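Local coordinates for Lmo2349 protein (Listeria monocytogenes, PDB 4GVO) that probably binds L-cystine outside the cell membrane and delivers it to an ABC transporter, as a solute-binding protein of family 3, at residues 95-100 with 196-201; 13-18 with 73-78; 89-94 with 212-217. All coordinates share one frame; numbering follows the deposited sequence. Where two conformers were deposited one is given.

Interaction 1: 95-100 with 196-201; sequences NNFPLQ and AKVYFM. With HIS (histidine), chain E.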
loop_
_atom_site.group_PDB
_atom_site.type_symbol
_atom_site.label_atom_id
_atom_site.label_comp_id
_atom_site.label_asym_id
_atom_site.label_seq_id
_atom_site.Cartn_x
_atom_site.Cartn_y
_atom_site.Cartn_z
ATOM N N ASN A 95 1.405 1.873 -9.515
ATOM C CA ASN A 95 0.630 0.644 -9.290
ATOM C C ASN A 95 -0.863 1.030 -9.274
ATOM O O ASN A 95 -1.184 2.225 -9.182
ATOM C CB ASN A 95 0.997 -0.084 -7.978
ATOM C CG ASN A 95 0.651 -1.541 -8.015
ATOM O OD1 ASN A 95 0.257 -2.067 -9.081
ATOM N ND2 ASN A 95 0.774 -2.205 -6.892
ATOM N N ASN A 96 -1.709 0.020 -9.322
ATOM C CA ASN A 96 -3.141 0.104 -9.011
ATOM C C ASN A 96 -3.374 -0.630 -7.672
ATOM O O ASN A 96 -2.773 -1.659 -7.448
ATOM C CB ASN A 96 -3.976 -0.730 -10.024
ATOM C CG ASN A 96 -3.891 -0.227 -11.408
ATOM O OD1 ASN A 96 -3.495 -0.963 -12.310
ATOM N ND2 ASN A 96 -4.198 1.022 -11.591
ATOM N N PHE A 97 -4.282 -0.151 -6.826
ATOM C CA PHE A 97 -4.518 -0.780 -5.538
ATOM C C PHE A 97 -6.053 -0.883 -5.321
ATOM O O PHE A 97 -6.601 -0.329 -4.362
ATOM C CB PHE A 97 -3.813 0.010 -4.438
ATOM C CG PHE A 97 -3.366 -0.795 -3.259
ATOM C CD1 PHE A 97 -4.254 -1.223 -2.274
ATOM C CD2 PHE A 97 -2.021 -1.131 -3.116
ATOM C CE1 PHE A 97 -3.800 -1.956 -1.175
ATOM C CE2 PHE A 97 -1.589 -1.886 -2.059
ATOM C CZ PHE A 97 -2.479 -2.282 -1.076
ATOM N N PRO A 98 -6.741 -1.671 -6.179
ATOM C CA PRO A 98 -8.200 -1.783 -6.036
ATOM C C PRO A 98 -8.526 -2.581 -4.776
ATOM O O PRO A 98 -7.972 -3.672 -4.548
ATOM C CB PRO A 98 -8.636 -2.529 -7.298
ATOM C CG PRO A 98 -7.425 -3.264 -7.724
ATOM C CD PRO A 98 -6.273 -2.366 -7.377
ATOM N N LEU A 99 -9.412 -2.069 -3.938
ATOM C CA LEU A 99 -9.734 -2.681 -2.643
ATOM C C LEU A 99 -11.056 -3.451 -2.674
ATOM O O LEU A 99 -12.043 -2.979 -3.209
ATOM C CB LEU A 99 -9.851 -1.598 -1.569
ATOM C CG LEU A 99 -8.531 -0.876 -1.213
ATOM C CD1 LEU A 99 -8.808 0.248 -0.187
ATOM C CD2 LEU A 99 -7.477 -1.868 -0.725
ATOM N N GLN A 100 -11.048 -4.614 -2.062
ATOM C CA GLN A 100 -12.219 -5.434 -1.854
ATOM C C GLN A 100 -12.221 -5.982 -0.441
ATOM O O GLN A 100 -11.143 -6.231 0.128
ATOM C CB GLN A 100 -12.265 -6.635 -2.819
ATOM C CG GLN A 100 -12.637 -6.248 -4.245
ATOM C CD GLN A 100 -12.399 -7.367 -5.214
ATOM O OE1 GLN A 100 -11.301 -7.563 -5.654
ATOM N NE2 GLN A 100 -13.454 -8.155 -5.495
ATOM N N ALA A 196 -8.155 3.541 -6.254
ATOM C CA ALA A 196 -7.073 4.525 -6.285
ATOM C C ALA A 196 -5.821 3.954 -6.920
ATOM O O ALA A 196 -5.509 2.746 -6.773
ATOM C CB ALA A 196 -6.770 5.027 -4.892
ATOM N N LYS A 197 -5.086 4.799 -7.624
ATOM C CA LYS A 197 -3.739 4.422 -8.045
ATOM C C LYS A 197 -2.727 4.809 -6.955
ATOM O O LYS A 197 -3.041 5.544 -6.031
ATOM C CB LYS A 197 -3.417 5.085 -9.381
ATOM C CG LYS A 197 -4.313 4.660 -10.538
ATOM C CD LYS A 197 -3.955 5.286 -11.883
ATOM C CE LYS A 197 -4.934 4.777 -12.956
ATOM N NZ LYS A 197 -4.543 5.271 -14.269
ATOM N N VAL A 198 -1.513 4.301 -7.123
ATOM C CA VAL A 198 -0.416 4.408 -6.164
ATOM C C VAL A 198 0.612 5.411 -6.705
ATOM O O VAL A 198 1.016 5.341 -7.882
ATOM C CB VAL A 198 0.226 3.027 -5.964
ATOM C CG1 VAL A 198 1.639 3.136 -5.345
ATOM C CG2 VAL A 198 -0.692 2.120 -5.119
ATOM N N TYR A 199 1.028 6.318 -5.834
ATOM C CA TYR A 199 1.963 7.356 -6.133
ATOM C C TYR A 199 2.911 7.560 -4.948
ATOM O O TYR A 199 2.635 7.119 -3.844
ATOM C CB TYR A 199 1.243 8.679 -6.383
ATOM C CG TYR A 199 0.156 8.681 -7.428
ATOM C CD1 TYR A 199 -1.138 8.261 -7.115
ATOM C CD2 TYR A 199 0.400 9.132 -8.706
ATOM C CE1 TYR A 199 -2.150 8.283 -8.035
ATOM C CE2 TYR A 199 -0.593 9.129 -9.647
ATOM C CZ TYR A 199 -1.879 8.712 -9.300
ATOM O OH TYR A 199 -2.879 8.744 -10.222
ATOM N N PHE A 200 3.985 8.306 -5.177
ATOM C CA PHE A 200 4.781 8.844 -4.077
ATOM C C PHE A 200 4.082 10.045 -3.436
ATOM O O PHE A 200 3.329 10.762 -4.105
ATOM C CB PHE A 200 6.171 9.249 -4.550
ATOM C CG PHE A 200 6.935 8.113 -5.159
ATOM C CD1 PHE A 200 7.436 7.124 -4.349
ATOM C CD2 PHE A 200 7.144 8.010 -6.548
ATOM C CE1 PHE A 200 8.124 6.065 -4.861
ATOM C CE2 PHE A 200 7.805 6.903 -7.080
ATOM C CZ PHE A 200 8.328 5.945 -6.234
ATOM N N MET A 201 4.343 10.248 -2.150
ATOM C CA MET A 201 3.818 11.375 -1.447
ATOM C C MET A 201 4.935 12.242 -0.964
ATOM O O MET A 201 5.950 11.734 -0.470
ATOM C CB MET A 201 2.945 10.938 -0.258
ATOM C CG MET A 201 1.713 10.177 -0.715
ATOM S SD MET A 201 0.614 9.668 0.627
ATOM C CE MET A 201 0.159 11.251 1.327
HETATM N N HIS E . -2.175 1.216 0.026
HETATM C CA HIS E . -2.206 1.623 1.465
HETATM C C HIS E . -2.604 3.048 1.660
HETATM O O HIS E . -2.644 3.795 0.672
HETATM C CB HIS E . -0.851 1.382 2.106
HETATM C CG HIS E . -0.701 -0.019 2.618
HETATM N ND1 HIS E . -0.734 -1.073 1.790
HETATM C CD2 HIS E . -0.587 -0.542 3.928
HETATM C CE1 HIS E . -0.634 -2.209 2.527
HETATM N NE2 HIS E . -0.519 -1.865 3.818
HETATM O OXT HIS E . -2.903 3.453 2.807
HETATM O O HOH W 1 -6.257 1.468 -9.334
HETATM O O HOH W 2 -7.959 1.986 -3.691
#

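Interaction 2: 13-18 with 73-78; sequences VGTGTQ and VAHQME. With HIS (histidine), chain E.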
loop_
_atom_site.group_PDB
_atom_site.type_symbol
_atom_site.label_atom_id
_atom_site.label_comp_id
_atom_site.label_asym_id
_atom_site.label_seq_id
_atom_site.Cartn_x
_atom_site.Cartn_y
_atom_site.Cartn_z
ATOM N N VAL A 13 13.681 9.068 2.112
ATOM C CA VAL A 13 12.462 8.351 1.744
ATOM C C VAL A 13 11.990 7.495 2.896
ATOM O O VAL A 13 12.676 6.554 3.307
ATOM C CB VAL A 13 12.739 7.447 0.508
ATOM C CG1 VAL A 13 11.462 6.749 0.046
ATOM C CG2 VAL A 13 13.371 8.248 -0.637
ATOM N N GLY A 14 10.809 7.787 3.422
ATOM C CA GLY A 14 10.206 6.932 4.397
ATOM C C GLY A 14 9.564 5.729 3.748
ATOM O O GLY A 14 8.832 5.868 2.772
ATOM N N THR A 15 9.830 4.567 4.316
ATOM C CA THR A 15 9.172 3.345 3.916
ATOM C C THR A 15 9.063 2.398 5.085
ATOM O O THR A 15 9.513 2.717 6.195
ATOM C CB THR A 15 9.885 2.733 2.688
ATOM O OG1 THR A 15 9.038 1.733 2.087
ATOM C CG2 THR A 15 11.244 2.115 3.039
ATOM N N GLY A 16 8.461 1.244 4.857
ATOM C CA GLY A 16 8.290 0.220 5.878
ATOM C C GLY A 16 9.183 -0.997 5.642
ATOM O O GLY A 16 10.030 -1.035 4.735
ATOM N N THR A 17 8.982 -1.991 6.495
ATOM C CA THR A 17 9.641 -3.284 6.356
ATOM C C THR A 17 8.670 -4.446 6.454
ATOM O O THR A 17 9.107 -5.606 6.417
ATOM C CB THR A 17 10.730 -3.489 7.434
ATOM O OG1 THR A 17 10.122 -3.528 8.739
ATOM C CG2 THR A 17 11.785 -2.358 7.342
ATOM N N GLN A 18 7.359 -4.172 6.462
ATOM C CA GLN A 18 6.373 -5.203 6.762
ATOM C C GLN A 18 5.373 -5.391 5.641
ATOM O O GLN A 18 4.246 -5.822 5.878
ATOM C CB GLN A 18 5.636 -4.873 8.052
ATOM C CG GLN A 18 6.566 -4.708 9.244
ATOM C CD GLN A 18 7.254 -5.991 9.627
ATOM O OE1 GLN A 18 6.586 -6.993 9.883
ATOM N NE2 GLN A 18 8.594 -5.979 9.668
ATOM N N VAL A 73 7.396 9.704 0.824
ATOM C CA VAL A 73 6.947 8.394 1.358
ATOM C C VAL A 73 6.685 7.478 0.173
ATOM O O VAL A 73 6.018 7.892 -0.805
ATOM C CB VAL A 73 5.698 8.559 2.238
ATOM C CG1 VAL A 73 5.046 7.210 2.550
ATOM C CG2 VAL A 73 6.070 9.284 3.534
ATOM N N ALA A 74 7.201 6.254 0.285
ATOM C CA ALA A 74 6.983 5.158 -0.692
ATOM C C ALA A 74 6.486 3.934 0.037
ATOM O O ALA A 74 7.265 3.298 0.733
ATOM C CB ALA A 74 8.297 4.832 -1.404
ATOM N N HIS A 75 5.185 3.666 -0.021
ATOM C CA HIS A 75 4.609 2.518 0.620
ATOM C C HIS A 75 3.277 2.181 -0.005
ATOM O O HIS A 75 2.262 2.119 0.683
ATOM C CB HIS A 75 4.447 2.774 2.139
ATOM C CG HIS A 75 4.256 1.520 2.972
ATOM N ND1 HIS A 75 3.168 0.695 2.862
ATOM C CD2 HIS A 75 5.071 0.958 3.955
ATOM C CE1 HIS A 75 3.321 -0.344 3.729
ATOM N NE2 HIS A 75 4.449 -0.170 4.412
ATOM N N GLN A 76 3.258 2.022 -1.318
ATOM C CA GLN A 76 2.006 1.715 -2.028
ATOM C C GLN A 76 0.901 2.709 -1.664
ATOM O O GLN A 76 -0.255 2.320 -1.414
ATOM C CB GLN A 76 1.593 0.282 -1.785
ATOM C CG GLN A 76 2.499 -0.729 -2.482
ATOM C CD GLN A 76 2.312 -0.719 -3.982
ATOM O OE1 GLN A 76 1.192 -0.873 -4.468
ATOM N NE2 GLN A 76 3.401 -0.505 -4.713
ATOM N N MET A 77 1.237 4.003 -1.615
ATOM C CA MET A 77 0.273 4.982 -1.099
ATOM C C MET A 77 -0.780 5.352 -2.150
ATOM O O MET A 77 -0.469 5.908 -3.211
ATOM C CB MET A 77 0.975 6.269 -0.619
ATOM C CG MET A 77 1.993 6.008 0.498
ATOM S SD MET A 77 1.321 5.247 1.975
ATOM C CE MET A 77 0.584 6.677 2.769
ATOM N N GLU A 78 -2.033 5.067 -1.790
ATOM C CA GLU A 78 -3.188 5.399 -2.589
ATOM C C GLU A 78 -3.504 6.865 -2.546
ATOM O O GLU A 78 -3.521 7.479 -1.475
ATOM C CB GLU A 78 -4.377 4.599 -2.060
ATOM C CG GLU A 78 -4.293 3.099 -2.330
ATOM C CD GLU A 78 -5.266 2.321 -1.426
ATOM O OE1 GLU A 78 -6.500 2.491 -1.600
ATOM O OE2 GLU A 78 -4.821 1.581 -0.529
HETATM N N HIS E . -2.175 1.216 0.026
HETATM C CA HIS E . -2.206 1.623 1.465
HETATM C C HIS E . -2.604 3.048 1.660
HETATM O O HIS E . -2.644 3.795 0.672
HETATM C CB HIS E . -0.851 1.382 2.106
HETATM C CG HIS E . -0.701 -0.019 2.618
HETATM N ND1 HIS E . -0.734 -1.073 1.790
HETATM C CD2 HIS E . -0.587 -0.542 3.928
HETATM C CE1 HIS E . -0.634 -2.209 2.527
HETATM N NE2 HIS E . -0.519 -1.865 3.818
HETATM O OXT HIS E . -2.903 3.453 2.807
HETATM O O HOH W 3 5.406 -1.942 6.333
#

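Interaction 3: 89-94 with 212-217; sequences FNDVAY and KVDEAL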
loop_
_atom_site.group_PDB
_atom_site.type_symbol
_atom_site.label_atom_id
_atom_site.label_comp_id
_atom_site.label_asym_id
_atom_site.label_seq_id
_atom_site.Cartn_x
_atom_site.Cartn_y
_atom_site.Cartn_z
ATOM N N PHE A 89 1.103 14.675 -4.290
ATOM C CA PHE A 89 1.310 13.419 -5.017
ATOM C C PHE A 89 2.020 13.718 -6.330
ATOM O O PHE A 89 1.682 14.696 -6.999
ATOM C CB PHE A 89 0.003 12.728 -5.337
ATOM C CG PHE A 89 -0.669 12.137 -4.119
ATOM C CD1 PHE A 89 -1.306 12.930 -3.198
ATOM C CD2 PHE A 89 -0.609 10.799 -3.864
ATOM C CE1 PHE A 89 -1.929 12.338 -2.076
ATOM C CE2 PHE A 89 -1.195 10.221 -2.743
ATOM C CZ PHE A 89 -1.876 10.985 -1.875
ATOM N N ASN A 90 2.989 12.889 -6.724
ATOM C CA ASN A 90 3.548 13.044 -8.055
ATOM C C ASN A 90 2.465 12.675 -9.091
ATOM O O ASN A 90 1.418 12.121 -8.725
ATOM C CB ASN A 90 4.841 12.267 -8.218
ATOM C CG ASN A 90 4.620 10.781 -8.245
ATOM O OD1 ASN A 90 4.104 10.229 -7.280
ATOM N ND2 ASN A 90 4.993 10.131 -9.344
ATOM N N ASP A 91 2.704 12.995 -10.371
ATOM C CA ASP A 91 1.706 12.784 -11.441
ATOM C C ASP A 91 1.664 11.388 -12.005
ATOM O O ASP A 91 0.632 10.982 -12.575
ATOM C CB ASP A 91 1.934 13.739 -12.634
ATOM C CG ASP A 91 1.451 15.171 -12.371
ATOM O OD1 ASP A 91 0.919 15.485 -11.292
ATOM O OD2 ASP A 91 1.607 16.008 -13.283
ATOM N N VAL A 92 2.766 10.646 -11.903
ATOM C CA VAL A 92 2.861 9.365 -12.587
ATOM C C VAL A 92 2.647 8.208 -11.599
ATOM O O VAL A 92 3.439 8.024 -10.680
ATOM C CB VAL A 92 4.206 9.242 -13.314
ATOM C CG1 VAL A 92 4.311 7.895 -14.020
ATOM C CG2 VAL A 92 4.407 10.421 -14.300
ATOM N N ALA A 93 1.606 7.412 -11.792
ATOM C CA ALA A 93 1.310 6.291 -10.898
ATOM C C ALA A 93 2.276 5.150 -11.155
ATOM O O ALA A 93 2.817 4.980 -12.286
ATOM C CB ALA A 93 -0.120 5.802 -11.168
ATOM N N TYR A 94 2.517 4.342 -10.128
ATOM C CA TYR A 94 3.323 3.163 -10.299
ATOM C C TYR A 94 2.687 1.842 -9.845
ATOM O O TYR A 94 3.337 0.791 -9.859
ATOM C CB TYR A 94 4.715 3.359 -9.721
ATOM C CG TYR A 94 4.840 3.466 -8.207
ATOM C CD1 TYR A 94 4.772 4.699 -7.561
ATOM C CD2 TYR A 94 5.037 2.335 -7.414
ATOM C CE1 TYR A 94 4.934 4.811 -6.197
ATOM C CE2 TYR A 94 5.237 2.429 -6.058
ATOM C CZ TYR A 94 5.202 3.678 -5.439
ATOM O OH TYR A 94 5.384 3.843 -4.097
ATOM N N LYS A 212 10.943 15.979 -10.855
ATOM C CA LYS A 212 12.112 15.148 -11.152
ATOM C C LYS A 212 11.751 13.675 -11.024
ATOM O O LYS A 212 12.120 12.846 -11.868
ATOM C CB LYS A 212 13.310 15.526 -10.270
ATOM C CG LYS A 212 13.856 16.937 -10.527
ATOM C CD LYS A 212 14.747 17.011 -11.733
ATOM C CE LYS A 212 15.380 18.399 -11.857
ATOM N NZ LYS A 212 16.307 18.448 -13.008
ATOM N N VAL A 213 11.050 13.335 -9.962
ATOM C CA VAL A 213 10.600 11.954 -9.771
ATOM C C VAL A 213 9.746 11.514 -10.954
ATOM O O VAL A 213 9.885 10.390 -11.448
ATOM C CB VAL A 213 9.867 11.800 -8.397
ATOM C CG1 VAL A 213 9.083 10.473 -8.274
ATOM C CG2 VAL A 213 10.886 11.950 -7.272
ATOM N N ASP A 214 8.805 12.363 -11.384
ATOM C CA ASP A 214 7.969 12.042 -12.553
ATOM C C ASP A 214 8.787 11.849 -13.812
ATOM O O ASP A 214 8.501 10.941 -14.567
ATOM C CB ASP A 214 6.924 13.145 -12.827
ATOM C CG ASP A 214 5.769 13.114 -11.864
ATOM O OD1 ASP A 214 5.440 11.968 -11.451
ATOM O OD2 ASP A 214 5.121 14.192 -11.645
ATOM N N GLU A 215 9.822 12.651 -14.016
ATOM C CA GLU A 215 10.692 12.488 -15.184
ATOM C C GLU A 215 11.389 11.129 -15.144
ATOM O O GLU A 215 11.399 10.373 -16.112
ATOM C CB GLU A 215 11.703 13.641 -15.245
ATOM C CG GLU A 215 11.085 14.957 -15.630
ATOM C CD GLU A 215 11.959 16.190 -15.375
ATOM O OE1 GLU A 215 13.078 16.080 -14.818
ATOM O OE2 GLU A 215 11.515 17.309 -15.716
ATOM N N ALA A 216 11.927 10.801 -13.984
ATOM C CA ALA A 216 12.602 9.529 -13.842
ATOM C C ALA A 216 11.634 8.344 -14.023
ATOM O O ALA A 216 11.929 7.369 -14.728
ATOM C CB ALA A 216 13.295 9.455 -12.487
ATOM N N LEU A 217 10.483 8.410 -13.350
ATOM C CA LEU A 217 9.522 7.336 -13.434
ATOM C C LEU A 217 9.030 7.198 -14.888
ATOM O O LEU A 217 8.840 6.079 -15.351
ATOM C CB LEU A 217 8.337 7.593 -12.486
ATOM C CG LEU A 217 7.340 6.434 -12.274
ATOM C CD1 LEU A 217 7.936 5.050 -12.128
ATOM C CD2 LEU A 217 6.431 6.792 -11.079
#

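Interaction 1: 95-100 with 196-201
Phe97 and Val198 meet with CG of Phe97 anti to its backbone N (chi1 -150°) and with CG2 of Val198 anti to the carbonyl carbon, beside the backbone N, while CG1 is anti to N (chi1 161°). CG2 is the branch that touches: it lies 3.8 Å from Phe97 CB and reaches the ring obliquely, a place that suits a compact branched side chain. Val198 CB also lies 3.8 Å from Asn95 CB. The backbones run antiparallel here, with Asn96 and Lys197 as a non-hydrogen-bonded pair. Phe97 N donates a hydrogen bond to Ala196 O at 3.1 Å, and Val198 N donates one to Asn95 O at 2.9 Å. Strands 95-104 and 191-202 are the two crossings that join the lobes in the type II periplasmic-binding-protein fold, so this pairing belongs to the hinge region beside the ligand cleft. Histidine sits in that cleft with its N 3.6 Å above the Phe97 ring plane, over the centre; a flat, electron-rich ring is well suited to an amino group, and if that group is protonated the attraction is probably cation-pi in character. On the face opposite Asn95 and Val198, Asn96 and Lys197 lie side by side, Asn96 ND2 being 3.8 Å from Lys197 CG. Their polar ends have partners elsewhere: Asn96 OD1 bonds to Lys240 and the extended Lys197 chain carries NZ to the backbone O of Tyr243. A water bridges Phe97 O, 2.8 Å away, and Ala196 N.

Interaction 2: 13-18 with 73-78
Gly14 and Val73 form a parallel beta bridge, the close-packed end of this buried contact. Ala74 N donates to Gly14 O at 3.0 Å in a nearly straight bond (173°), and Val73 CA adds a CA-H...O contact to the same oxygen. One residue on, Thr15 has OG1 anti to its backbone N (chi1 -165°), and the hydroxyl donates to Ala74 O at 2.7 Å; a threonine suits this spot because its hydroxyl satisfies a buried carbonyl while the rest stays compact. On the same flank the small Ala74 CB rests against Val13 CG1. Gly16, with no side chain, lets the His75 ring come close edge-on, His75 CD2 being 3.5 Å from Gly16 N. Beyond this edge, toward the exposed Gln18, the contact is looser and water-mediated: a water in the plane of the imidazole is 2.8 Å from His75 NE2 and accepts from Gln18 N. Past His75, the loop turns away from 13-18 and toward bound histidine. Glu78 N donates to the ligand O at 2.8 Å, and Glu78 OE2 lies 2.7 Å from the ligand N. Arg83 and Asn128 also hold the ligand. A strand end running into a loop that holds the amino and carboxylate groups of the ligand is consistent with the cleft between the lobes in family 3 solute-binding proteins.

Interaction 3: 89-94 with 212-217
The CA atoms of Val92 and Asp214, 5.8 Å apart, are the nearest pair across the segments, where the irregular connection 89-94 bends past one side of helix 207-222. In the type II periplasmic-binding-protein fold this joins the stretch leading into the first hinge strand to a helix packed on the lobe that carries the chain's beginning. Successive backbone N-H groups of the loop turn toward the helix, and a single carboxylate collects them. Asp91 N donates to Asp214 OD2 at 3.0 Å, using the syn lone pair. Asp214 OD1 accepts twice more, from Val92 N at 3.0 Å and from Asn90 ND2 at 2.8 Å, the two arriving from opposite faces of the carboxylate plane. Aspartate suits the place: chi1 of -76° sets CG anti to the carbonyl carbon, and on this short chain both carboxylate oxygens accept from the loop. The three donors would be expected to stabilise its negative charge. Asparagine at position 90 is equally apt, since its amide has two ends: ND2 serves Asp214, while OD1 accepts from Phe200 N on strand 191-202, tying loop, helix and sheet together. About one helical turn on from Asp214, the contact is apolar. Leu217 and Val92 lie alongside one another, pointing opposite ways, with Leu217 CG 3.8 Å from Val92 CG1. The same leucine reaches Tyr94, its CD2 standing 4.1 Å from Tyr94 CB and, nearer still, 3.3 Å from Val92 O.

In the fold
The three contacts cluster within one fold, their centres about 12 Å (interactions 1 and 2), about 14 Å (1 and 3) and about 15 Å (2 and 3) apart. Along the chain, interaction 2 closes first; interaction 3 then opens and encloses interaction 1. Interactions 1 and 2 reach the same mixed sheet and both touch the histidine, and Asn95 ND2 probably hydrogen-bonds Gln76 OE1 between them. Interaction 3 lies farther from the cleft, but its loop leads straight into 95-100, and helix 207-222 follows strand 191-202. The contacts thus place the ligand loop beside the hinge strands, consistent with a cleft between two lobes.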